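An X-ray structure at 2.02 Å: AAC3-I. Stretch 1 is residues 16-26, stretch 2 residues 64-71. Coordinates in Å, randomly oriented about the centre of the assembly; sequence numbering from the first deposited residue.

Stretch 1 (16-26) ALMETLLATFG
Stretch 2, residues 64-71: EIVGGLAA

Residues 16-26 are helical throughout, with phi/psi near -63/-40, and the helix extends beyond both ends. Residues 64-71 form a strand that continues later in the chain. Gly 67 and Gly 68 are almost fully extended, at -176/173 and -177/174; Val 66, at -120/-1, breaks the regular pattern. The strand crosses the helix at -92°, with the axes 8.0 Å apart at closest approach. Leu 21 CA lies 6.6 Å from Gly 68 CA, and Thr 24 CA lies 6.5 Å from Gly 67 CA.

No hydrogen bond joins the stretches; the contact is packing. Ile 65 (chi1 m, chi2 t) points toward the helix and has the largest covered area. Ile 65 CD1 sits 3.5 Å from Leu 17 O and 3.9 Å from Thr 20 CB. Ile 65 CG2 lies 4.1 Å from Leu 21 CD1 and 3.7 Å from Thr 24 OG1.

Leu 21 (chi1 t, chi2 p) places CD1 3.6 Å from Gly 68 CA. A CB on Gly 68 would clash with this methyl, so the close fit depends on the bare glycine. Thr 24 (chi1 m) points toward the strand, its CG2 4.1 Å from Gly 67 CA. Phe 25 (chi1 m, chi2 -25°) turns its ring edge to the strand backbone: CE1 is 3.6 Å from Gly 68 O, and CZ is 4.1 Å from Leu 69 N.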

# COMPACT_ATOMS: atom_id res chain seq x y z
N ALA C 16 9.08 -21.80 -4.82
CA ALA C 16 8.55 -22.97 -4.12
C ALA C 16 8.23 -22.66 -2.66
O ALA C 16 7.20 -23.09 -2.15
CB ALA C 16 9.55 -24.12 -4.21
N LEU C 17 9.10 -21.90 -2.01
CA LEU C 17 8.87 -21.49 -0.62
C LEU C 17 7.67 -20.55 -0.52
O LEU C 17 6.91 -20.60 0.44
CB LEU C 17 10.12 -20.80 -0.05
CG LEU C 17 11.05 -21.66 0.81
CD1 LEU C 17 11.45 -22.92 0.08
CD2 LEU C 17 12.29 -20.86 1.22
N MET C 18 7.51 -19.70 -1.53
CA MET C 18 6.39 -18.77 -1.57
C MET C 18 5.06 -19.52 -1.63
O MET C 18 4.10 -19.13 -0.97
CB MET C 18 6.52 -17.83 -2.78
CG MET C 18 5.50 -16.72 -2.81
SD MET C 18 5.84 -15.47 -1.56
CE MET C 18 4.20 -14.81 -1.30
N GLU C 19 5.04 -20.61 -2.39
CA GLU C 19 3.84 -21.44 -2.54
C GLU C 19 3.41 -22.07 -1.23
O GLU C 19 2.22 -22.18 -0.93
CB GLU C 19 4.07 -22.53 -3.58
CG GLU C 19 4.10 -22.02 -5.01
CD GLU C 19 3.22 -20.81 -5.21
OE1 GLU C 19 2.02 -20.98 -5.50
OE2 GLU C 19 3.73 -19.67 -5.07
N THR C 20 4.38 -22.53 -0.45
CA THR C 20 4.11 -23.12 0.85
C THR C 20 3.65 -22.03 1.82
O THR C 20 2.76 -22.25 2.63
CB THR C 20 5.36 -23.83 1.40
OG1 THR C 20 5.80 -24.81 0.46
CG2 THR C 20 5.04 -24.50 2.73
N LEU C 21 4.25 -20.86 1.71
CA LEU C 21 3.88 -19.73 2.54
C LEU C 21 2.42 -19.34 2.30
O LEU C 21 1.71 -18.98 3.24
CB LEU C 21 4.81 -18.54 2.28
CG LEU C 21 4.55 -17.29 3.13
CD1 LEU C 21 4.54 -17.65 4.60
CD2 LEU C 21 5.58 -16.22 2.84
N LEU C 22 1.98 -19.43 1.05
CA LEU C 22 0.59 -19.15 0.71
C LEU C 22 -0.36 -20.09 1.46
O LEU C 22 -1.43 -19.68 1.90
CB LEU C 22 0.37 -19.28 -0.80
CG LEU C 22 0.96 -18.17 -1.67
CD1 LEU C 22 0.65 -18.42 -3.15
CD2 LEU C 22 0.44 -16.81 -1.24
N ALA C 23 0.05 -21.35 1.62
CA ALA C 23 -0.74 -22.32 2.37
C ALA C 23 -0.79 -21.98 3.86
O ALA C 23 -1.80 -22.21 4.53
CB ALA C 23 -0.18 -23.73 2.17
N THR C 24 0.30 -21.42 4.37
CA THR C 24 0.35 -20.95 5.75
C THR C 24 -0.61 -19.78 5.97
O THR C 24 -1.30 -19.72 6.99
CB THR C 24 1.77 -20.53 6.15
OG1 THR C 24 2.64 -21.67 6.08
CG2 THR C 24 1.80 -19.97 7.57
N PHE C 25 -0.63 -18.85 5.02
CA PHE C 25 -1.56 -17.73 5.06
C PHE C 25 -3.00 -18.22 5.03
O PHE C 25 -3.83 -17.77 5.83
CB PHE C 25 -1.31 -16.78 3.88
CG PHE C 25 -0.12 -15.87 4.05
CD1 PHE C 25 0.35 -15.55 5.31
CD2 PHE C 25 0.54 -15.35 2.94
CE1 PHE C 25 1.44 -14.72 5.47
CE2 PHE C 25 1.64 -14.52 3.10
CZ PHE C 25 2.09 -14.20 4.36
N GLY C 26 -3.29 -19.14 4.12
CA GLY C 26 -4.64 -19.66 3.94
C GLY C 26 -5.23 -20.28 5.19
O GLY C 26 -6.39 -20.03 5.52
N GLU C 64 10.64 -26.35 8.40
CA GLU C 64 9.20 -26.15 8.22
C GLU C 64 8.80 -24.68 8.32
O GLU C 64 9.09 -24.02 9.31
CB GLU C 64 8.41 -26.95 9.24
CG GLU C 64 6.90 -26.83 9.07
CD GLU C 64 6.13 -27.27 10.30
OE1 GLU C 64 6.73 -27.35 11.40
OE2 GLU C 64 4.91 -27.54 10.18
N ILE C 65 8.13 -24.18 7.29
CA ILE C 65 7.58 -22.83 7.32
C ILE C 65 6.42 -22.78 8.32
O ILE C 65 5.45 -23.52 8.18
CB ILE C 65 7.09 -22.38 5.93
CG1 ILE C 65 8.29 -22.23 4.99
CG2 ILE C 65 6.31 -21.06 6.03
CD1 ILE C 65 7.91 -21.86 3.56
N VAL C 66 6.54 -21.92 9.33
CA VAL C 66 5.53 -21.82 10.38
C VAL C 66 4.92 -20.41 10.44
O VAL C 66 4.03 -20.14 11.24
CB VAL C 66 6.12 -22.17 11.76
CG1 VAL C 66 6.62 -23.62 11.76
CG2 VAL C 66 7.25 -21.21 12.10
N GLY C 67 5.40 -19.53 9.58
CA GLY C 67 4.88 -18.17 9.54
C GLY C 67 5.52 -17.37 8.43
O GLY C 67 6.47 -17.82 7.79
N GLY C 68 5.01 -16.16 8.20
CA GLY C 68 5.57 -15.32 7.17
C GLY C 68 4.95 -13.94 7.06
O GLY C 68 3.96 -13.62 7.73
N LEU C 69 5.55 -13.12 6.20
CA LEU C 69 5.18 -11.73 6.04
C LEU C 69 5.35 -11.30 4.59
O LEU C 69 6.35 -11.63 3.95
CB LEU C 69 6.04 -10.86 6.97
CG LEU C 69 5.95 -9.34 6.93
CD1 LEU C 69 6.21 -8.78 8.32
CD2 LEU C 69 6.95 -8.76 5.93
N ALA C 70 4.35 -10.58 4.07
CA ALA C 70 4.44 -9.97 2.75
C ALA C 70 4.29 -8.46 2.87
O ALA C 70 3.35 -7.97 3.51
CB ALA C 70 3.38 -10.54 1.82
N ALA C 71 5.21 -7.71 2.26
CA ALA C 71 5.20 -6.26 2.40
C ALA C 71 5.61 -5.56 1.10
O ALA C 71 6.26 -6.15 0.24
CB ALA C 71 6.12 -5.84 3.53